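Local coordinates for protein tryptophane-5-halogenase (Microbispora sp. ATCC PTA-5024, PDB 5UAO) that probably chlorinates a tryptophan of the NAI-107 lanthipeptide at carbon 5 of the indole, as a halogenase that binds flavin-adenine dinucleotide, at residues Gly37-Tyr42 and Ala179-Tyr184; Ala439-Arg444 and Tyr460-Val465; Val154-Gly159 and Ser165-Leu170. All blocks are in the same frame, centred on the assembly; numbering follows the deposited sequence.

Contact 1: residues Gly37-Tyr42 and Ala179-Tyr184; sequences GGTAGY and ARLVRY. With FAD (flavin-adenine dinucleotide), chain E.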
loop_
_atom_site.group_PDB
_atom_site.type_symbol
_atom_site.label_atom_id
_atom_site.label_comp_id
_atom_site.label_asym_id
_atom_site.label_seq_id
_atom_site.Cartn_x
_atom_site.Cartn_y
_atom_site.Cartn_z
ATOM N N GLY A 37 9.374 -4.556 31.611
ATOM C CA GLY A 37 8.053 -4.249 32.199
ATOM C C GLY A 37 7.559 -2.812 32.074
ATOM O O GLY A 37 6.903 -2.292 32.951
ATOM N N GLY A 38 7.881 -2.138 31.005
ATOM C CA GLY A 38 7.207 -0.860 30.781
ATOM C C GLY A 38 5.934 -1.146 29.996
ATOM O O GLY A 38 5.438 -2.279 29.974
ATOM N N THR A 39 5.406 -0.155 29.314
ATOM C CA THR A 39 4.179 -0.395 28.578
ATOM C C THR A 39 4.427 -1.382 27.435
ATOM O O THR A 39 3.563 -2.178 27.115
ATOM C CB THR A 39 3.570 0.912 28.019
ATOM O OG1 THR A 39 4.531 1.532 27.177
ATOM C CG2 THR A 39 3.212 1.898 29.113
ATOM N N ALA A 40 5.623 -1.390 26.821
ATOM C CA ALA A 40 5.857 -2.342 25.750
ATOM C C ALA A 40 5.736 -3.777 26.269
ATOM O O ALA A 40 5.109 -4.648 25.643
ATOM C CB ALA A 40 7.246 -2.095 25.104
ATOM N N GLY A 41 6.338 -4.049 27.411
ATOM C CA GLY A 41 6.403 -5.402 27.916
ATOM C C GLY A 41 5.001 -5.879 28.350
ATOM O O GLY A 41 4.579 -6.988 27.993
ATOM N N TYR A 42 4.267 -5.015 29.039
ATOM C CA TYR A 42 2.934 -5.423 29.547
ATOM C C TYR A 42 1.929 -5.598 28.418
ATOM O O TYR A 42 1.181 -6.597 28.418
ATOM C CB TYR A 42 2.429 -4.532 30.698
ATOM C CG TYR A 42 3.095 -4.968 32.046
ATOM C CD1 TYR A 42 2.657 -6.089 32.712
ATOM C CD2 TYR A 42 4.198 -4.319 32.564
ATOM C CE1 TYR A 42 3.285 -6.535 33.853
ATOM C CE2 TYR A 42 4.809 -4.740 33.728
ATOM C CZ TYR A 42 4.326 -5.870 34.368
ATOM O OH TYR A 42 4.882 -6.322 35.534
ATOM N N ALA A 179 1.982 6.287 35.209
ATOM C CA ALA A 179 2.046 5.462 36.403
ATOM C C ALA A 179 0.717 4.690 36.619
ATOM O O ALA A 179 0.783 3.481 36.843
ATOM C CB ALA A 179 2.489 6.261 37.630
ATOM N N ARG A 180 -0.451 5.311 36.412
ATOM C CA ARG A 180 -1.701 4.573 36.576
ATOM C C ARG A 180 -1.836 3.535 35.521
ATOM O O ARG A 180 -2.365 2.463 35.812
ATOM C CB ARG A 180 -2.989 5.423 36.529
ATOM C CG ARG A 180 -3.264 6.243 37.783
ATOM C CD ARG A 180 -4.639 6.865 37.787
ATOM N NE ARG A 180 -4.779 8.005 36.861
ATOM C CZ ARG A 180 -4.476 9.288 37.143
ATOM N NH1 ARG A 180 -3.953 9.641 38.307
ATOM N NH2 ARG A 180 -4.683 10.239 36.252
ATOM N N LEU A 181 -1.424 3.833 34.285
ATOM C CA LEU A 181 -1.575 2.847 33.212
ATOM C C LEU A 181 -0.789 1.603 33.451
ATOM O O LEU A 181 -1.297 0.445 33.265
ATOM C CB LEU A 181 -1.206 3.411 31.829
ATOM C CG LEU A 181 -1.262 2.417 30.669
ATOM C CD1 LEU A 181 -2.678 1.922 30.409
ATOM C CD2 LEU A 181 -0.674 3.046 29.411
ATOM N N VAL A 182 0.488 1.810 33.752
ATOM C CA VAL A 182 1.350 0.693 34.078
ATOM C C VAL A 182 0.861 -0.183 35.231
ATOM O O VAL A 182 0.987 -1.401 35.149
ATOM C CB VAL A 182 2.842 1.091 34.232
ATOM C CG1 VAL A 182 3.649 -0.156 34.583
ATOM C CG2 VAL A 182 3.371 1.586 32.892
ATOM N N ARG A 183 0.368 0.444 36.293
ATOM C CA ARG A 183 -0.069 -0.285 37.465
ATOM C C ARG A 183 -1.273 -1.161 37.040
ATOM O O ARG A 183 -1.373 -2.305 37.399
ATOM C CB ARG A 183 -0.435 0.684 38.600
ATOM C CG ARG A 183 -1.011 -0.010 39.825
ATOM C CD ARG A 183 -1.096 0.941 40.996
ATOM N NE ARG A 183 -2.160 0.590 41.940
ATOM C CZ ARG A 183 -2.051 -0.294 42.938
ATOM N NH1 ARG A 183 -0.912 -0.964 43.151
ATOM N NH2 ARG A 183 -3.101 -0.508 43.732
ATOM N N TYR A 184 -2.172 -0.580 36.267
ATOM C CA TYR A 184 -3.327 -1.309 35.803
ATOM C C TYR A 184 -3.007 -2.465 34.905
ATOM O O TYR A 184 -3.507 -3.571 35.087
ATOM C CB TYR A 184 -4.252 -0.388 35.038
ATOM C CG TYR A 184 -5.465 -1.118 34.547
ATOM C CD1 TYR A 184 -6.383 -1.680 35.460
ATOM C CD2 TYR A 184 -5.773 -1.165 33.220
ATOM C CE1 TYR A 184 -7.539 -2.347 35.022
ATOM C CE2 TYR A 184 -6.936 -1.807 32.779
ATOM C CZ TYR A 184 -7.829 -2.376 33.687
ATOM O OH TYR A 184 -8.999 -3.006 33.247
HETATM P PA FAD E . 10.972 1.259 29.079
HETATM O O1A FAD E . 9.739 1.992 29.607
HETATM O O2A FAD E . 12.360 1.924 28.998
HETATM O O5B FAD E . 11.095 -0.174 29.799
HETATM C C5B FAD E . 12.241 -1.001 29.788
HETATM C C4B FAD E . 11.989 -2.135 30.764
HETATM O O4B FAD E . 13.093 -2.999 30.480
HETATM C C3B FAD E . 12.037 -1.818 32.273
HETATM O O3B FAD E . 10.972 -2.554 33.061
HETATM C C2B FAD E . 13.430 -2.295 32.695
HETATM O O2B FAD E . 13.566 -2.694 34.119
HETATM C C1B FAD E . 13.622 -3.463 31.726
HETATM N N9A FAD E . 15.051 -3.837 31.604
HETATM C C8A FAD E . 16.033 -3.122 30.978
HETATM N N7A FAD E . 17.209 -3.804 31.060
HETATM C C5A FAD E . 16.962 -4.938 31.763
HETATM C C6A FAD E . 17.786 -6.039 32.247
HETATM N N6A FAD E . 19.121 -6.063 31.959
HETATM N N1A FAD E . 17.175 -7.010 32.911
HETATM C C2A FAD E . 15.853 -7.011 33.174
HETATM N N3A FAD E . 15.057 -6.016 32.779
HETATM C C4A FAD E . 15.564 -4.978 32.088
HETATM N N1 FAD E . 4.689 7.242 23.226
HETATM C C2 FAD E . 3.366 7.547 23.003
HETATM O O2 FAD E . 2.577 6.678 22.508
HETATM N N3 FAD E . 2.859 8.770 23.316
HETATM C C4 FAD E . 3.597 9.759 23.860
HETATM O O4 FAD E . 3.033 10.872 24.098
HETATM C C4X FAD E . 5.047 9.474 24.128
HETATM N N5 FAD E . 5.914 10.407 24.614
HETATM C C5X FAD E . 7.220 10.134 24.847
HETATM C C6 FAD E . 8.046 11.133 25.344
HETATM C C7 FAD E . 9.393 10.906 25.563
HETATM C C7M FAD E . 10.312 11.951 26.124
HETATM C C8 FAD E . 9.951 9.577 25.322
HETATM C C8M FAD E . 11.425 9.341 25.581
HETATM C C9 FAD E . 9.133 8.582 24.817
HETATM C C9A FAD E . 7.779 8.784 24.537
HETATM N N10 FAD E . 6.930 7.759 23.992
HETATM C C10 FAD E . 5.562 8.117 23.772
HETATM C "C1'" FAD E . 7.311 6.337 23.726
HETATM C "C2'" FAD E . 6.669 5.559 24.973
HETATM O "O2'" FAD E . 7.191 6.295 26.072
HETATM C "C3'" FAD E . 6.997 4.180 25.648
HETATM O "O3'" FAD E . 6.549 3.868 27.020
HETATM C "C4'" FAD E . 8.428 4.216 26.099
HETATM O "O4'" FAD E . 9.092 5.432 25.638
HETATM C "C5'" FAD E . 9.002 2.850 25.725
HETATM O "O5'" FAD E . 8.476 1.855 26.554
HETATM P P FAD E . 9.454 0.552 26.705
HETATM O O1P FAD E . 9.971 0.158 25.388
HETATM O O2P FAD E . 8.541 -0.423 27.438
HETATM O O3P FAD E . 10.773 0.890 27.497
#
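Gly37 N donates the shorter of the two amide bonds that these residues give to the cofactor, 2.9 Å to the ribose hydroxyl oxygen FAD O3B with an N-H...acceptor angle of 150°. The carbonyl oxygen of the same residue looks toward helix 178-191, where Gly37 O lies a loose 4.2 Å from Val182 CG1. Three residues on, in the first turn of the next helix, Ala40 N donates to the phosphate oxygen FAD O2P at 3.1 Å. Gly38, without a side chain, lets its backbone lie close to the same phosphate, with Gly38 CA 3.6 Å from FAD O2P. Such an arrangement is a worked example of the Rossmann-type dinucleotide-binding turn: strand 31-35 runs into a glycine-rich loop, Gly38 takes the N-cap position, and helix 39-51 starts against the pyrophosphate. Gly38 and Gly41 fit two positions of the GxGxxG pattern, and the positive end of the helix dipole probably adds to the attraction for the phosphates.

Thr39 divides its two branches between cofactor and protein. With chi1 at 58°, Thr39 OG1 sits between the backbone N and the carbonyl carbon and lies 3.1 Å from FAD O3' of the ribityl chain, while CG2, anti to the carbonyl carbon, is directed at helix 178-191. There Thr39 CG2 meets Val182 CG2 at 3.8 Å and Leu181 CD2 at 4.1 Å, crossing both side chains at about a right angle. On the flank, the Tyr42 ring presents its edge to the glycine loop, and its CE2 lies 3.3 Å from Gly37 O, in the ring plane. The Tyr42 hydroxyl is hydrogen-bonded to Glu61, at the end of strand 56-61.

Contact 2: residues Ala439-Arg444 and Tyr460-Val465; sequences APLTGR and YGLEGV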
loop_
_atom_site.group_PDB
_atom_site.type_symbol
_atom_site.label_atom_id
_atom_site.label_comp_id
_atom_site.label_asym_id
_atom_site.label_seq_id
_atom_site.Cartn_x
_atom_site.Cartn_y
_atom_site.Cartn_z
ATOM N N ALA A 439 -2.321 21.948 -4.009
ATOM C CA ALA A 439 -2.662 21.563 -2.622
ATOM C C ALA A 439 -4.155 21.825 -2.316
ATOM O O ALA A 439 -4.753 22.738 -2.870
ATOM C CB ALA A 439 -1.782 22.355 -1.660
ATOM N N PRO A 440 -4.766 21.029 -1.467
ATOM C CA PRO A 440 -4.253 19.906 -0.706
ATOM C C PRO A 440 -4.223 18.648 -1.571
ATOM O O PRO A 440 -5.057 18.489 -2.485
ATOM C CB PRO A 440 -5.317 19.708 0.363
ATOM C CG PRO A 440 -6.579 20.163 -0.264
ATOM C CD PRO A 440 -6.206 21.222 -1.241
ATOM N N LEU A 441 -3.326 17.740 -1.238
ATOM C CA LEU A 441 -3.225 16.495 -1.947
ATOM C C LEU A 441 -4.468 15.716 -1.819
ATOM O O LEU A 441 -4.857 14.978 -2.741
ATOM C CB LEU A 441 -2.053 15.669 -1.389
ATOM C CG LEU A 441 -0.649 16.209 -1.663
ATOM C CD1 LEU A 441 0.353 15.565 -0.691
ATOM C CD2 LEU A 441 -0.288 15.964 -3.104
ATOM N N THR A 442 -5.130 15.825 -0.680
ATOM C CA THR A 442 -6.431 15.157 -0.499
ATOM C C THR A 442 -7.534 15.722 -1.447
ATOM O O THR A 442 -8.552 15.076 -1.578
ATOM C CB THR A 442 -6.965 15.261 0.951
ATOM O OG1 THR A 442 -6.853 16.615 1.460
ATOM C CG2 THR A 442 -6.171 14.306 1.825
ATOM N N GLY A 443 -7.300 16.868 -2.100
ATOM C CA GLY A 443 -8.222 17.405 -3.109
ATOM C C GLY A 443 -7.886 17.004 -4.536
ATOM O O GLY A 443 -8.645 17.295 -5.457
ATOM N N ARG A 444 -6.763 16.302 -4.733
ATOM C CA ARG A 444 -6.404 15.834 -6.081
ATOM C C ARG A 444 -7.293 14.755 -6.566
ATOM O O ARG A 444 -8.133 14.210 -5.801
ATOM C CB ARG A 444 -4.975 15.311 -6.109
ATOM C CG ARG A 444 -4.048 16.441 -6.010
ATOM C CD ARG A 444 -3.857 17.154 -7.349
ATOM N NE ARG A 444 -2.694 17.884 -7.020
ATOM C CZ ARG A 444 -1.473 17.734 -7.497
ATOM N NH1 ARG A 444 -0.545 18.445 -6.883
ATOM N NH2 ARG A 444 -1.189 17.011 -8.569
ATOM N N TYR A 460 -1.617 8.229 9.727
ATOM C CA TYR A 460 -1.758 9.703 9.706
ATOM C C TYR A 460 -2.257 10.171 8.332
ATOM O O TYR A 460 -3.005 11.147 8.238
ATOM C CB TYR A 460 -0.396 10.360 10.089
ATOM C CG TYR A 460 0.056 9.988 11.475
ATOM C CD1 TYR A 460 -0.370 10.698 12.598
ATOM C CD2 TYR A 460 0.919 8.890 11.679
ATOM C CE1 TYR A 460 0.009 10.293 13.899
ATOM C CE2 TYR A 460 1.307 8.501 12.935
ATOM C CZ TYR A 460 0.824 9.178 14.053
ATOM O OH TYR A 460 1.272 8.794 15.289
ATOM N N GLY A 461 -1.749 9.531 7.277
ATOM C CA GLY A 461 -2.311 9.630 5.930
ATOM C C GLY A 461 -1.979 10.939 5.258
ATOM O O GLY A 461 -1.276 11.806 5.824
ATOM N N LEU A 462 -2.483 11.080 4.036
ATOM C CA LEU A 462 -2.319 12.271 3.273
ATOM C C LEU A 462 -2.938 13.451 3.980
ATOM O O LEU A 462 -2.422 14.569 3.861
ATOM C CB LEU A 462 -3.004 12.171 1.911
ATOM C CG LEU A 462 -2.254 11.385 0.889
ATOM C CD1 LEU A 462 -3.115 11.389 -0.350
ATOM C CD2 LEU A 462 -0.870 12.003 0.646
ATOM N N GLU A 463 -4.046 13.219 4.682
ATOM C CA GLU A 463 -4.715 14.299 5.427
ATOM C C GLU A 463 -3.776 14.905 6.488
ATOM O O GLU A 463 -3.758 16.098 6.716
ATOM C CB GLU A 463 -6.102 13.845 6.010
ATOM C CG GLU A 463 -6.140 12.702 7.016
ATOM C CD GLU A 463 -6.065 11.273 6.406
ATOM O OE1 GLU A 463 -5.806 11.146 5.194
ATOM O OE2 GLU A 463 -6.241 10.257 7.147
ATOM N N GLY A 464 -2.954 14.087 7.119
ATOM C CA GLY A 464 -2.049 14.592 8.113
ATOM C C GLY A 464 -0.950 15.425 7.475
ATOM O O GLY A 464 -0.566 16.491 7.984
ATOM N N VAL A 465 -0.441 14.939 6.361
ATOM C CA VAL A 465 0.597 15.697 5.596
ATOM C C VAL A 465 0.024 17.043 5.118
ATOM O O VAL A 465 0.652 18.101 5.313
ATOM C CB VAL A 465 1.121 14.896 4.388
ATOM C CG1 VAL A 465 2.123 15.729 3.567
ATOM C CG2 VAL A 465 1.803 13.602 4.894
#
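Thr442 and Leu462 owe their meeting to their first torsions. In Thr442, chi1 of 47° sets OG1 between the backbone N and the carbonyl carbon, which puts CG2 anti to the carbonyl carbon and aims this methyl at the N-terminal part of helix 461-471. In Leu462, chi1 of -78° lays CG beside its own backbone N and carries the branched end toward Leu441. Thr442 CG2 then rests 3.7 Å from Glu463 N and 3.8 Å from Leu462 CB, so that one methyl covers backbone and side-chain atoms together. The side chains of Thr442 and Leu462 run past one another in opposite directions. The same methyl also approaches the Glu463 side chain, Thr442 CG2 and Glu463 CB being 4.2 Å apart.

Structurally, the contact docks a connection between two helices, 429-437 and 446-453, against a third, 461-471. The connection enters through a cis peptide bond before Pro440 and then closes into a 3-10 turn, with Gly443 N donating to Pro440 O at 2.8 Å and Arg444 N to Leu441 O at 3.1 Å. Asp466, farther along the third helix, secures this turn with both carboxylate oxygens: OD1 is hydrogen-bonded to Leu441 N and OD2 to Thr442 OG1. The threonine therefore offers its methyl to the helix and its hydroxyl to the carboxylate that follows.

The leucine pair adds an apolar contact. Leu441 CD1 touches Leu462 CD2 at 4.0 Å, the two leucines crossing at about a right angle. Leu431 and Leu434 of helix 429-437 continue this surface around Leu441, whereas Trp122 touches the side chains of both Thr442 and Glu463.

Contact 3: residues Val154-Gly159 and Ser165-Leu170; sequences VPVYRG and SLMKYL
Pro155 packs its ring against Met167 at the apolar centre of this contact, which lies at the open end of a small two-stranded β-hairpin formed by 156-159 and 162-165. The sulfur comes up to the CG-CD edge of the proline: Met167 SD is 3.6 Å from Pro155 CG. The methionine chain is bent at chi2 and chi3, and this fold draws the sulfur back against the ring. Leu170 closes in on the same ring, its CD1 lying 4.0 Å from Pro155 CG. Farther out, Val156 CG2 meets Met167 CG at 3.9 Å, and Trp101 touches both of these side chains. Where the hairpin strands part, Tyr157 and Leu166 make a separate apolar contact, the ring carbon Tyr157 CE1 being 4.0 Å from Leu166 CD1. The Tyr157 hydroxyl is hydrogen-bonded to Leu498 O.

Val156 and Ser165 bridge the two segments as an antiparallel non-hydrogen-bonded pair. Beside it, Leu166 N donates to Pro155 O at 2.8 Å, and the donor stands almost straight out from the carbonyl, at a C=O...donor angle of 165°. Pro155 is also the centre of an inverse gamma turn, closed by Val156 N donating to Val154 O at 2.8 Å.

At the polar edge, Ser165 holds its hydroxyl anti to the backbone N (chi1 164°), beside the carbonyl carbon, where it can accept from Met167 N. Tyr512 OH of helix 505-514 is a further hydrogen-bond partner of this oxygen, and the bond from Met167 N to Ser165 OG, 3.0 Å with an N-H...O angle of 159°, completes an ST turn.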
loop_
_atom_site.group_PDB
_atom_site.type_symbol
_atom_site.label_atom_id
_atom_site.label_comp_id
_atom_site.label_asym_id
_atom_site.label_seq_id
_atom_site.Cartn_x
_atom_site.Cartn_y
_atom_site.Cartn_z
ATOM N N VAL A 154 -16.364 19.174 23.708
ATOM C CA VAL A 154 -16.342 17.795 23.241
ATOM C C VAL A 154 -17.745 17.425 22.731
ATOM O O VAL A 154 -18.715 18.013 23.177
ATOM C CB VAL A 154 -15.876 16.804 24.329
ATOM C CG1 VAL A 154 -14.460 17.079 24.809
ATOM C CG2 VAL A 154 -16.806 16.803 25.557
ATOM N N PRO A 155 -17.850 16.466 21.800
ATOM C CA PRO A 155 -19.129 16.248 21.101
ATOM C C PRO A 155 -20.095 15.313 21.922
ATOM O O PRO A 155 -20.434 14.181 21.528
ATOM C CB PRO A 155 -18.665 15.691 19.757
ATOM C CG PRO A 155 -17.413 14.880 20.097
ATOM C CD PRO A 155 -16.754 15.672 21.180
ATOM N N VAL A 156 -20.422 15.798 23.109
ATOM C CA VAL A 156 -21.291 15.104 24.055
ATOM C C VAL A 156 -22.274 16.191 24.483
ATOM O O VAL A 156 -21.881 17.371 24.609
ATOM C CB VAL A 156 -20.543 14.544 25.272
ATOM C CG1 VAL A 156 -21.504 13.756 26.203
ATOM C CG2 VAL A 156 -19.398 13.637 24.845
ATOM N N TYR A 157 -23.538 15.806 24.677
ATOM C CA TYR A 157 -24.642 16.783 24.814
ATOM C C TYR A 157 -25.650 16.293 25.821
ATOM O O TYR A 157 -25.991 15.103 25.844
ATOM C CB TYR A 157 -25.340 16.943 23.487
ATOM C CG TYR A 157 -24.389 17.369 22.375
ATOM C CD1 TYR A 157 -23.664 16.422 21.635
ATOM C CD2 TYR A 157 -24.187 18.737 22.083
ATOM C CE1 TYR A 157 -22.781 16.829 20.637
ATOM C CE2 TYR A 157 -23.301 19.141 21.079
ATOM C CZ TYR A 157 -22.582 18.191 20.389
ATOM O OH TYR A 157 -21.726 18.590 19.400
ATOM N N ARG A 158 -26.085 17.166 26.710
ATOM C CA ARG A 158 -27.208 16.806 27.544
ATOM C C ARG A 158 -28.404 16.683 26.598
ATOM O O ARG A 158 -28.705 17.608 25.860
ATOM C CB ARG A 158 -27.442 17.811 28.645
ATOM C CG ARG A 158 -26.995 17.295 30.006
ATOM C CD ARG A 158 -26.944 18.411 31.033
ATOM N NE ARG A 158 -26.190 19.584 30.553
ATOM C CZ ARG A 158 -25.437 20.371 31.325
ATOM N NH1 ARG A 158 -25.318 20.136 32.632
ATOM N NH2 ARG A 158 -24.785 21.399 30.791
ATOM N N GLY A 159 -28.979 15.488 26.549
ATOM C CA GLY A 159 -30.193 15.231 25.796
ATOM C C GLY A 159 -31.328 15.199 26.788
ATOM O O GLY A 159 -31.098 15.194 28.005
ATOM N N SER A 165 -24.070 11.213 22.933
ATOM C CA SER A 165 -22.671 11.362 22.572
ATOM C C SER A 165 -22.471 11.064 21.097
ATOM O O SER A 165 -22.893 10.029 20.586
ATOM C CB SER A 165 -21.756 10.476 23.452
ATOM O OG SER A 165 -20.464 10.371 22.837
ATOM N N LEU A 166 -21.790 11.958 20.399
ATOM C CA LEU A 166 -21.321 11.660 19.066
ATOM C C LEU A 166 -19.887 11.129 18.973
ATOM O O LEU A 166 -19.315 11.054 17.887
ATOM C CB LEU A 166 -21.469 12.893 18.209
ATOM C CG LEU A 166 -22.856 13.571 18.231
ATOM C CD1 LEU A 166 -22.843 14.724 17.247
ATOM C CD2 LEU A 166 -23.965 12.599 17.851
ATOM N N MET A 167 -19.337 10.715 20.089
ATOM C CA MET A 167 -17.978 10.157 20.133
ATOM C C MET A 167 -17.855 8.923 19.232
ATOM O O MET A 167 -16.818 8.672 18.609
ATOM C CB MET A 167 -17.593 9.861 21.585
ATOM C CG MET A 167 -17.464 11.129 22.495
ATOM S SD MET A 167 -16.067 12.255 22.152
ATOM C CE MET A 167 -14.808 11.321 22.997
ATOM N N LYS A 168 -18.947 8.184 19.096
ATOM C CA LYS A 168 -18.928 6.961 18.282
ATOM C C LYS A 168 -18.800 7.228 16.799
ATOM O O LYS A 168 -18.420 6.332 16.038
ATOM C CB LYS A 168 -20.169 6.115 18.558
ATOM C CG LYS A 168 -21.473 6.750 18.042
ATOM C CD LYS A 168 -22.657 5.825 18.337
ATOM C CE LYS A 168 -22.891 4.883 17.172
ATOM N NZ LYS A 168 -24.345 4.587 17.011
ATOM N N TYR A 169 -19.077 8.461 16.393
ATOM C CA TYR A 169 -18.983 8.860 15.009
ATOM C C TYR A 169 -17.678 9.541 14.673
ATOM O O TYR A 169 -17.386 9.730 13.513
ATOM C CB TYR A 169 -20.193 9.803 14.628
ATOM C CG TYR A 169 -21.554 9.109 14.836
ATOM C CD1 TYR A 169 -21.841 7.878 14.197
ATOM C CD2 TYR A 169 -22.506 9.646 15.657
ATOM C CE1 TYR A 169 -23.057 7.229 14.397
ATOM C CE2 TYR A 169 -23.720 9.010 15.888
ATOM C CZ TYR A 169 -24.000 7.799 15.240
ATOM O OH TYR A 169 -25.182 7.116 15.478
ATOM N N LEU A 170 -16.916 10.003 15.668
ATOM C CA LEU A 170 -15.733 10.850 15.407
ATOM C C LEU A 170 -14.483 10.284 16.159
ATOM O O LEU A 170 -14.391 10.361 17.378
ATOM C CB LEU A 170 -16.017 12.269 15.919
ATOM C CG LEU A 170 -17.225 13.052 15.352
ATOM C CD1 LEU A 170 -17.601 14.283 16.171
ATOM C CD2 LEU A 170 -16.934 13.488 13.959
#

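How the contacts relate
Of the three, contact 1 belongs to the flavin pocket, supplying four of its residues, whereas contact 2 joins the 439-444 connection to helix 461-471 and contact 3 joins strand 156-159 to the loop after strand 162-165. Contacts 1 and 2 lie on opposite sides of the chain's centre, their own centres 35 Å apart and their nearest atoms about 14 Å. Contact 3 is nested in sequence within the loop closed by contact 1, yet stands well away in space, with centres 30 Å and nearest atoms about 17 Å apart. Contacts 2 and 3 approach most closely, nearest atoms being about 12 Å apart. No two touch.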